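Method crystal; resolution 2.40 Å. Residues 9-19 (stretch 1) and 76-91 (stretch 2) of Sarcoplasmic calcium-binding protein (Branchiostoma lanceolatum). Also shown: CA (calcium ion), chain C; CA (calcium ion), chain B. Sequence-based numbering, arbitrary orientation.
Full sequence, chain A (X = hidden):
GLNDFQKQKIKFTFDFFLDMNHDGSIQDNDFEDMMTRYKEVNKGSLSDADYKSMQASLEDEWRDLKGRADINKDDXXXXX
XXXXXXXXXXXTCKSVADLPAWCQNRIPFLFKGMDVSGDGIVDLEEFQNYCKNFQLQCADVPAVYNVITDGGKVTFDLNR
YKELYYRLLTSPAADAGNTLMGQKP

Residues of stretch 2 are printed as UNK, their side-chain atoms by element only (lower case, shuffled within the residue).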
ATOM      1  N   LYS A   9       9.734  -2.498   5.133  1.00 16.35           N
ATOM      2  CA  LYS A   9       9.877  -3.309   3.921  1.00 15.48           C
ATOM      3  C   LYS A   9       9.643  -4.753   4.286  1.00 16.36           C
ATOM      4  O   LYS A   9       9.122  -5.493   3.441  1.00 18.09           O
ATOM      5  CB  LYS A   9      11.216  -3.154   3.186  1.00 14.48           C
ATOM      6  CG  LYS A   9      11.628  -1.674   3.043  1.00 11.16           C
ATOM      7  CD  LYS A   9      12.961  -1.526   2.357  1.00 15.75           C
ATOM      8  CE  LYS A   9      14.053  -2.372   3.026  1.00 18.69           C
ATOM      9  NZ  LYS A   9      15.409  -2.089   2.556  1.00 16.50           N
ATOM     10  N   ILE A  10      10.064  -5.154   5.479  1.00 16.68           N
ATOM     11  CA  ILE A  10       9.778  -6.535   5.922  1.00 16.41           C
ATOM     12  C   ILE A  10       8.254  -6.701   6.064  1.00 15.44           C
ATOM     13  O   ILE A  10       7.632  -7.674   5.621  1.00 15.65           O
ATOM     14  CB  ILE A  10      10.616  -6.988   7.140  1.00 14.66           C
ATOM     15  CG1 ILE A  10      12.122  -7.132   6.696  1.00 18.05           C
ATOM     16  CG2 ILE A  10      10.122  -8.386   7.572  1.00 12.76           C
ATOM     17  CD1 ILE A  10      13.177  -6.953   7.814  1.00 16.89           C
ATOM     18  N   LYS A  11       7.602  -5.724   6.645  1.00 15.15           N
ATOM     19  CA  LYS A  11       6.136  -5.775   6.782  1.00 16.86           C
ATOM     20  C   LYS A  11       5.574  -5.934   5.361  1.00 17.83           C
ATOM     21  O   LYS A  11       4.749  -6.816   5.085  1.00 18.78           O
ATOM     22  CB  LYS A  11       5.584  -4.602   7.537  1.00 15.92           C
ATOM     23  CG  LYS A  11       4.102  -4.698   7.962  1.00 17.20           C
ATOM     24  CD  LYS A  11       3.782  -6.071   8.583  1.00 14.40           C
ATOM     25  CE  LYS A  11       2.479  -5.973   9.346  1.00 17.68           C
ATOM     26  NZ  LYS A  11       1.318  -5.938   8.396  1.00 17.69           N
ATOM     27  N   PHE A  12       6.075  -5.091   4.445  1.00 17.40           N
ATOM     28  CA  PHE A  12       5.691  -5.108   3.047  1.00 16.08           C
ATOM     29  C   PHE A  12       5.680  -6.501   2.474  1.00 15.77           C
ATOM     30  O   PHE A  12       4.648  -6.878   1.882  1.00 17.65           O
ATOM     31  CB  PHE A  12       6.483  -4.157   2.172  1.00 16.06           C
ATOM     32  CG  PHE A  12       6.058  -4.073   0.737  1.00 15.84           C
ATOM     33  CD1 PHE A  12       6.578  -4.930  -0.217  1.00 14.70           C
ATOM     34  CD2 PHE A  12       5.121  -3.095   0.361  1.00 16.83           C
ATOM     35  CE1 PHE A  12       6.201  -4.809  -1.565  1.00 15.86           C
ATOM     36  CE2 PHE A  12       4.748  -2.965  -0.984  1.00 15.65           C
ATOM     37  CZ  PHE A  12       5.289  -3.819  -1.939  1.00 14.47           C
ATOM     38  N   THR A  13       6.736  -7.251   2.566  1.00 16.36           N
ATOM     39  CA  THR A  13       6.750  -8.648   2.037  1.00 16.99           C
ATOM     40  C   THR A  13       5.823  -9.566   2.792  1.00 19.36           C
ATOM     41  O   THR A  13       5.260 -10.568   2.232  1.00 21.96           O
ATOM     42  CB  THR A  13       8.241  -9.157   2.033  1.00 16.48           C
ATOM     43  OG1 THR A  13       8.621  -9.346   3.427  1.00 17.27           O
ATOM     44  CG2 THR A  13       9.200  -8.152   1.380  1.00 17.40           C
ATOM     45  N   PHE A  14       5.620  -9.336   4.088  1.00 18.50           N
ATOM     46  CA  PHE A  14       4.736 -10.249   4.870  1.00 17.57           C
ATOM     47  C   PHE A  14       3.375 -10.141   4.188  1.00 18.43           C
ATOM     48  O   PHE A  14       2.805 -11.102   3.685  1.00 18.04           O
ATOM     49  CB  PHE A  14       4.740  -9.857   6.351  1.00 17.02           C
ATOM     50  CG  PHE A  14       3.992 -10.674   7.346  1.00 13.64           C
ATOM     51  CD1 PHE A  14       4.541 -11.828   7.915  1.00 14.23           C
ATOM     52  CD2 PHE A  14       2.717 -10.311   7.742  1.00 14.94           C
ATOM     53  CE1 PHE A  14       3.828 -12.616   8.820  1.00 11.33           C
ATOM     54  CE2 PHE A  14       1.969 -11.046   8.649  1.00 13.31           C
ATOM     55  CZ  PHE A  14       2.556 -12.197   9.172  1.00 13.35           C
ATOM     56  N   ASP A  15       2.928  -8.886   4.146  1.00 18.57           N
ATOM     57  CA  ASP A  15       1.634  -8.473   3.665  1.00 17.80           C
ATOM     58  C   ASP A  15       1.242  -8.692   2.223  1.00 17.62           C
ATOM     59  O   ASP A  15       0.063  -8.978   1.985  1.00 19.53           O
ATOM     60  CB  ASP A  15       1.434  -6.965   3.958  1.00 17.02           C
ATOM     61  CG  ASP A  15       1.138  -6.618   5.385  1.00 18.88           C
ATOM     62  OD1 ASP A  15       1.127  -7.509   6.233  1.00 19.31           O
ATOM     63  OD2 ASP A  15       0.882  -5.420   5.662  1.00 20.25           O
ATOM     64  N   PHE A  16       2.141  -8.448   1.301  1.00 18.23           N
ATOM     65  CA  PHE A  16       1.903  -8.528  -0.137  1.00 16.48           C
ATOM     66  C   PHE A  16       2.415  -9.795  -0.744  1.00 15.37           C
ATOM     67  O   PHE A  16       1.881 -10.295  -1.741  1.00 17.69           O
ATOM     68  CB  PHE A  16       2.590  -7.316  -0.834  1.00 17.48           C
ATOM     69  CG  PHE A  16       1.797  -6.071  -0.582  1.00 18.27           C
ATOM     70  CD1 PHE A  16       1.766  -5.517   0.689  1.00 20.58           C
ATOM     71  CD2 PHE A  16       1.059  -5.527  -1.623  1.00 20.41           C
ATOM     72  CE1 PHE A  16       0.964  -4.371   0.937  1.00 22.28           C
ATOM     73  CE2 PHE A  16       0.275  -4.391  -1.408  1.00 21.89           C
ATOM     74  CZ  PHE A  16       0.204  -3.859  -0.130  1.00 21.29           C
ATOM     75  N   PHE A  17       3.453 -10.361  -0.206  1.00 15.22           N
ATOM     76  CA  PHE A  17       4.018 -11.566  -0.844  1.00 14.91           C
ATOM     77  C   PHE A  17       3.627 -12.831  -0.091  1.00 16.29           C
ATOM     78  O   PHE A  17       3.877 -13.888  -0.690  1.00 16.27           O
ATOM     79  CB  PHE A  17       5.508 -11.451  -0.947  1.00 13.34           C
ATOM     80  CG  PHE A  17       6.157 -10.296  -1.580  1.00 16.53           C
ATOM     81  CD1 PHE A  17       5.431  -9.387  -2.397  1.00 16.87           C
ATOM     82  CD2 PHE A  17       7.553 -10.171  -1.483  1.00 16.30           C
ATOM     83  CE1 PHE A  17       6.096  -8.350  -3.042  1.00 16.41           C
ATOM     84  CE2 PHE A  17       8.215  -9.125  -2.134  1.00 17.30           C
ATOM     85  CZ  PHE A  17       7.481  -8.227  -2.928  1.00 16.37           C
ATOM     86  N   LEU A  18       3.091 -12.755   1.122  1.00 17.32           N
ATOM     87  CA  LEU A  18       2.819 -14.048   1.795  1.00 18.24           C
ATOM     88  C   LEU A  18       1.436 -14.187   2.415  1.00 18.23           C
ATOM     89  O   LEU A  18       0.876 -15.278   2.208  1.00 18.25           O
ATOM     90  CB  LEU A  18       3.929 -14.351   2.817  1.00 17.22           C
ATOM     91  CG  LEU A  18       5.284 -14.790   2.319  1.00 17.75           C
ATOM     92  CD1 LEU A  18       6.328 -14.358   3.345  1.00 18.55           C
ATOM     93  CD2 LEU A  18       5.362 -16.308   2.121  1.00 16.40           C
ATOM     94  N   ASP A  19       1.008 -13.178   3.122  1.00 17.63           N
ATOM     95  CA  ASP A  19      -0.287 -13.172   3.819  1.00 17.76           C
ATOM     96  C   ASP A  19      -1.380 -12.810   2.824  1.00 17.66           C
ATOM     97  O   ASP A  19      -1.980 -11.722   2.854  1.00 17.36           O
ATOM     98  CB  ASP A  19      -0.230 -12.311   5.087  1.00 17.43           C
ATOM     99  CG  ASP A  19      -1.520 -12.372   5.891  1.00 19.76           C
ATOM    100  OD1 ASP A  19      -2.164 -13.453   5.895  1.00 20.79           O
ATOM    101  OD2 ASP A  19      -1.949 -11.382   6.519  1.00 19.37           O
ATOM    102  N   UNK A  76       1.647 -21.835  12.406  1.00 25.42           N
ATOM    103  CA  UNK A  76       1.252 -20.459  12.045  1.00 23.73           C
ATOM    104  C   UNK A  76       2.551 -19.644  12.156  1.00 23.27           C
ATOM    105  O   UNK A  76       3.249 -19.849  13.183  1.00 22.95           O
ATOM    106  c   UNK A  76      -0.333 -18.541  12.546  1.00 23.08           C
ATOM    107  c   UNK A  76      -0.997 -20.884  13.183  1.00 23.06           C
ATOM    108  c   UNK A  76       0.167 -19.921  12.979  1.00 24.38           C
ATOM    109  N   UNK A  77       2.886 -18.849  11.150  1.00 21.34           N
ATOM    110  CA  UNK A  77       4.088 -18.005  11.302  1.00 19.95           C
ATOM    111  C   UNK A  77       3.479 -16.622  11.616  1.00 21.09           C
ATOM    112  O   UNK A  77       2.672 -16.111  10.808  1.00 21.84           O
ATOM    113  c   UNK A  77       5.725 -19.362   9.873  1.00 17.68           C
ATOM    114  c   UNK A  77       6.124 -16.931  10.222  1.00 18.16           C
ATOM    115  c   UNK A  77       5.043 -18.018  10.129  1.00 18.65           C
ATOM    116  N   UNK A  78       3.796 -16.050  12.776  1.00 19.30           N
ATOM    117  CA  UNK A  78       3.183 -14.707  13.008  1.00 19.20           C
ATOM    118  C   UNK A  78       4.169 -13.675  12.489  1.00 17.78           C
ATOM    119  O   UNK A  78       5.305 -14.032  12.110  1.00 17.82           O
ATOM    120  c   UNK A  78       2.948 -14.550  14.524  1.00 19.05           C
ATOM    121  o   UNK A  78       4.123 -15.016  15.166  1.00 20.08           O
ATOM    122  N   UNK A  79       3.745 -12.451  12.512  1.00 17.86           N
ATOM    123  CA  UNK A  79       4.541 -11.273  12.136  1.00 18.51           C
ATOM    124  C   UNK A  79       5.829 -11.235  12.963  1.00 18.65           C
ATOM    125  O   UNK A  79       6.924 -11.108  12.410  1.00 19.77           O
ATOM    126  c   UNK A  79       4.786  -7.859  13.373  1.00 20.32           C
ATOM    127  c   UNK A  79       4.676  -8.786  12.384  1.00 19.08           C
ATOM    128  c   UNK A  79       3.763  -9.982  12.384  1.00 16.92           C
ATOM    129  c   UNK A  79       7.060  -6.449  10.965  1.00 18.47           C
ATOM    130  n   UNK A  79       5.678  -6.880  12.994  1.00 21.25           N
ATOM    131  c   UNK A  79       5.570  -8.385  11.339  1.00 18.92           C
ATOM    132  c   UNK A  79       6.165  -7.177  11.755  1.00 19.56           C
ATOM    133  c   UNK A  79       7.353  -7.002   9.717  1.00 18.58           C
ATOM    134  c   UNK A  79       5.857  -8.895  10.071  1.00 18.81           C
ATOM    135  c   UNK A  79       6.755  -8.174   9.273  1.00 18.42           C
ATOM    136  N   UNK A  80       5.654 -11.312  14.273  1.00 19.11           N
ATOM    137  CA  UNK A  80       6.770 -11.356  15.233  1.00 18.74           C
ATOM    138  C   UNK A  80       7.734 -12.478  14.916  1.00 17.49           C
ATOM    139  O   UNK A  80       8.969 -12.243  14.879  1.00 17.43           O
ATOM    140  c   UNK A  80       3.799 -10.881  16.545  1.00 27.20           C
ATOM    141  o   UNK A  80       2.992  -9.939  16.456  1.00 28.57           O
ATOM    142  o   UNK A  80       3.516 -12.034  16.237  1.00 28.98           O
ATOM    143  c   UNK A  80       6.272 -11.529  16.680  1.00 19.93           C
ATOM    144  c   UNK A  80       5.172 -10.497  17.059  1.00 24.05           C
ATOM    145  N   UNK A  81       7.293 -13.699  14.646  1.00 16.61           N
ATOM    146  CA  UNK A  81       8.259 -14.757  14.305  1.00 17.14           C
ATOM    147  C   UNK A  81       8.908 -14.489  12.947  1.00 17.72           C
ATOM    148  O   UNK A  81      10.113 -14.774  12.772  1.00 17.90           O
ATOM    149  o   UNK A  81       6.693 -18.627  15.987  1.00 19.02           O
ATOM    150  o   UNK A  81       5.040 -17.952  14.734  1.00 20.82           O
ATOM    151  c   UNK A  81       6.059 -17.759  15.384  1.00 18.68           C
ATOM    152  c   UNK A  81       6.723 -16.428  15.488  1.00 18.22           C
ATOM    153  c   UNK A  81       7.729 -16.169  14.337  1.00 17.26           C
ATOM    154  N   UNK A  82       8.146 -13.945  12.023  1.00 17.75           N
ATOM    155  CA  UNK A  82       8.626 -13.572  10.693  1.00 18.39           C
ATOM    156  C   UNK A  82       9.654 -12.437  10.836  1.00 18.46           C
ATOM    157  O   UNK A  82      10.666 -12.442  10.071  1.00 18.32           O
ATOM    158  c   UNK A  82       8.122 -13.907   7.339  1.00 17.75           C
ATOM    159  c   UNK A  82       7.820 -12.919   8.293  1.00 17.17           C
ATOM    160  c   UNK A  82       8.274 -11.249   6.588  1.00 17.18           C
ATOM    161  c   UNK A  82       7.477 -13.208   9.728  1.00 17.94           C
ATOM    162  o   UNK A  82       8.877 -11.863   4.344  1.00 14.59           O
ATOM    163  c   UNK A  82       8.554 -12.250   5.640  1.00 17.79           C
ATOM    164  c   UNK A  82       7.951 -11.597   7.874  1.00 16.49           C
ATOM    165  c   UNK A  82       8.504 -13.580   6.026  1.00 16.75           C
ATOM    166  N   UNK A  83       9.408 -11.532  11.770  1.00 18.19           N
ATOM    167  CA  UNK A  83      10.387 -10.394  11.991  1.00 18.25           C
ATOM    168  C   UNK A  83      11.683 -11.026  12.502  1.00 18.65           C
ATOM    169  O   UNK A  83      12.778 -10.862  11.948  1.00 19.63           O
ATOM    170  c   UNK A  83       9.745  -9.410  12.934  1.00 17.16           C
ATOM    171  c   UNK A  83      11.254  -7.494  12.184  1.00 20.62           C
ATOM    172  c   UNK A  83       9.639  -7.167  14.038  1.00 19.38           C
ATOM    173  c   UNK A  83       9.884  -7.924  12.730  1.00 21.01           C
ATOM    174  N   UNK A  84      11.547 -11.814  13.564  1.00 18.47           N
ATOM    175  CA  UNK A  84      12.646 -12.570  14.180  1.00 17.07           C
ATOM    176  C   UNK A  84      13.447 -13.307  13.162  1.00 16.72           C
ATOM    177  O   UNK A  84      14.686 -13.278  13.233  1.00 19.36           O
ATOM    178  c   UNK A  84      12.091 -13.545  15.224  1.00 17.68           C
ATOM    179  N   UNK A  85      12.820 -14.014  12.234  1.00 17.61           N
ATOM    180  CA  UNK A  85      13.513 -14.753  11.170  1.00 17.42           C
ATOM    181  C   UNK A  85      14.369 -13.772  10.355  1.00 17.38           C
ATOM    182  O   UNK A  85      15.548 -14.038  10.067  1.00 18.38           O
ATOM    183  c   UNK A  85      12.571 -15.500  10.245  1.00 17.50           C
ATOM    184  c   UNK A  85      13.313 -16.081   9.060  1.00 18.58           C
ATOM    185  s   UNK A  85      12.133 -17.134   8.115  1.00 21.10           S
ATOM    186  c   UNK A  85      11.038 -15.797   7.603  1.00 18.31           C
ATOM    187  N   UNK A  86      13.799 -12.647  10.022  1.00 18.58           N
ATOM    188  CA  UNK A  86      14.558 -11.639   9.227  1.00 19.58           C
ATOM    189  C   UNK A  86      15.694 -10.999   9.980  1.00 20.08           C
ATOM    190  O   UNK A  86      16.777 -10.795   9.371  1.00 19.63           O
ATOM    191  c   UNK A  86      13.577 -10.679   8.571  1.00 18.96           C
ATOM    192  c   UNK A  86      13.750 -12.651   3.949  1.00 17.79           C
ATOM    193  c   UNK A  86      14.046 -11.584   6.160  1.00 20.38           C
ATOM    194  c   UNK A  86      11.980 -11.853   6.963  1.00 18.14           C
ATOM    195  c   UNK A  86      15.089 -12.372   3.704  1.00 16.71           C
ATOM    196  c   UNK A  86      13.182 -11.347   7.280  1.00 18.86           C
ATOM    197  c   UNK A  86      15.386 -11.332   5.878  1.00 19.80           C
ATOM    198  c   UNK A  86      13.244 -12.264   5.186  1.00 19.23           C
ATOM    199  n   UNK A  86      12.007 -12.381   5.710  1.00 17.32           N
ATOM    200  c   UNK A  86      15.888 -11.740   4.651  1.00 16.94           C
ATOM    201  N   UNK A  87      15.495 -10.726  11.252  1.00 21.18           N
ATOM    202  CA  UNK A  87      16.580 -10.139  12.078  1.00 21.94           C
ATOM    203  C   UNK A  87      17.758 -11.077  12.125  1.00 20.79           C
ATOM    204  O   UNK A  87      18.905 -10.620  12.094  1.00 22.13           O
ATOM    205  o   UNK A  87      16.328  -8.031  15.440  1.00 29.53           O
ATOM    206  c   UNK A  87      15.348  -7.782  14.741  1.00 29.29           C
ATOM    207  o   UNK A  87      14.626  -6.758  14.754  1.00 29.03           O
ATOM    208  c   UNK A  87      16.197  -9.760  13.484  1.00 22.53           C
ATOM    209  c   UNK A  87      14.995  -8.837  13.703  1.00 26.02           C
ATOM    210  N   UNK A  88      17.457 -12.355  12.169  1.00 21.24           N
ATOM    211  CA  UNK A  88      18.523 -13.410  12.207  1.00 21.39           C
ATOM    212  C   UNK A  88      19.257 -13.397  10.884  1.00 20.83           C
ATOM    213  O   UNK A  88      20.458 -13.146  10.866  1.00 20.66           O
ATOM    214  c   UNK A  88      16.611 -17.132  11.008  1.00 31.12           C
ATOM    215  c   UNK A  88      17.431 -17.152  12.262  1.00 30.13           C
ATOM    216  c   UNK A  88      17.920 -14.702  12.658  1.00 22.04           C
ATOM    217  c   UNK A  88      18.483 -16.060  12.507  1.00 23.20           C
ATOM    218  n   UNK A  88      17.207 -17.862   9.833  1.00 31.43           N
ATOM    219  N   UNK A  89      18.656 -13.574   9.716  1.00 20.87           N
ATOM    220  CA  UNK A  89      19.383 -13.547   8.445  1.00 20.40           C
ATOM    221  C   UNK A  89      19.998 -12.232   8.033  1.00 21.12           C
ATOM    222  O   UNK A  89      21.002 -12.245   7.304  1.00 20.13           O
ATOM    223  c   UNK A  89      18.446 -14.072   7.273  1.00 18.42           C
ATOM    224  o   UNK A  89      17.376 -13.125   7.294  1.00 21.13           O
ATOM    225  c   UNK A  89      17.947 -15.477   7.511  1.00 21.23           C
ATOM    226  N   UNK A  90      19.412 -11.098   8.404  1.00 22.65           N
ATOM    227  CA  UNK A  90      20.062  -9.830   7.963  1.00 24.76           C
ATOM    228  C   UNK A  90      21.392  -9.779   8.697  1.00 27.15           C
ATOM    229  O   UNK A  90      22.461  -9.423   8.192  1.00 27.89           O
ATOM    230  c   UNK A  90      19.946  -7.269   8.224  1.00 24.51           C
ATOM    231  c   UNK A  90      19.135  -8.590   8.199  1.00 23.10           C
ATOM    232  c   UNK A  90      18.038  -8.519   7.121  1.00 23.24           C
ATOM    233  c   UNK A  90      17.021  -7.351   7.244  1.00 23.97           C
ATOM    234  N   UNK A  91      21.300 -10.204   9.961  1.00 29.01           N
ATOM    235  CA  UNK A  91      22.487 -10.195  10.839  1.00 30.35           C
ATOM    236  C   UNK A  91      23.705 -10.791  10.166  1.00 30.77           C
ATOM    237  O   UNK A  91      24.820 -10.289  10.437  1.00 32.17           O
ATOM    238  c   UNK A  91      22.113 -10.849  12.158  1.00 30.52           C
TER
HETATM  239 CA    CA C 187       3.968 -19.912  15.385  1.00 11.24          CA
HETATM  240 CA    CA B 186      -2.757 -15.489   6.467  1.00  9.66          CA
HETATM  241  O   HOH W   1       2.525 -18.403  16.320  1.00 17.75           O

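Position 76 has three side-chain carbons, one carrying the other two, and lies beyond reach of stretch 1; its backbone O binds the chain C calcium at 2.3 Å. It is V76. Position 77 repeats this three-carbon fork, its CB directed toward stretch 1, where the backbone O of 77 lies 4.2 Å from F14 CE1, at the edge of that ring. This is V77. Position 78 has one carbon and one oxygen, its CA-to-CB bond pointing away from stretch 1, and precedes a helix: S78, the N-cap, whose OG accepts a weak, 3.5 Å bond from the backbone N of position 81.

Position 79 carries one carbon and then fused five- and six-membered rings of eight carbons and one nitrogen, which can only be W79. Its six-membered ring turns an edge to the face of F14, with centroids 5.4 Å apart and planes at 72°. Over its own face lies the K11 side chain, with K11 CD 3.7 Å from the ring centroid, while W79 CH2 comes within 3.3 Å of K11 N.

Position 80 has three carbons, the third bearing two oxygens; its CA-to-CB bond points away from stretch 1, its end bends somewhat nearer, and it makes no contact: E80. The same atoms at position 81 give E81, whose OE1 binds the chain C calcium at 2.3 Å and accepts a 3.0 Å hydrogen bond from S78 N, tying the metal site to the start of the helix.

Position 82 has one carbon and a six-carbon ring bearing an oxygen, which identifies Y82. Its OH donates a 2.7 Å hydrogen bond to T13 OG1, and its ring meets I10, F14 and L18. Position 83 has four carbons forked at the second, L83, which stops short of contact. Position 84 has a single carbon, A84, facing solvent. The unbranched chain of two carbons, sulfur and one carbon at position 85 is M85, buried but not touching stretch 1.

Position 86 again has fused rings with eight carbons and one nitrogen; W86 CB lies 3.8 Å from I10 CD1. Position 87, three carbons ending in two oxygens, is E87, and position 88, four carbons in a row ending in nitrogen, is K88; neither contacts stretch 1. Position 89 has one carbon carrying an oxygen and a carbon and does not reach stretch 1; it is T89, whose OG1 donates to W86 O at 3.2 Å. Position 90 has four carbons forked at the first, with one arm two carbons long: I90, its CD1 3.9 Å from I10 CD1. Position 91, a lone exposed carbon, is A91.

The two helices cross at 128°, their axes 10.6 Å apart at closest approach, and interlock through reciprocal knobs. I10 enters a pocket among W79, Y82, W86 and I90, while Y82 sits among I10, T13, F14 and L18. Packing is chiefly apolar and aromatic. The tyrosine hydroxyl nevertheless finds a partner in T13 OG1, which itself donates to I10 O at 2.9 Å, so the polar end of the knob is satisfied.

Stretch 2, residues 76-91: VVSWEEYLAMWEKTIA
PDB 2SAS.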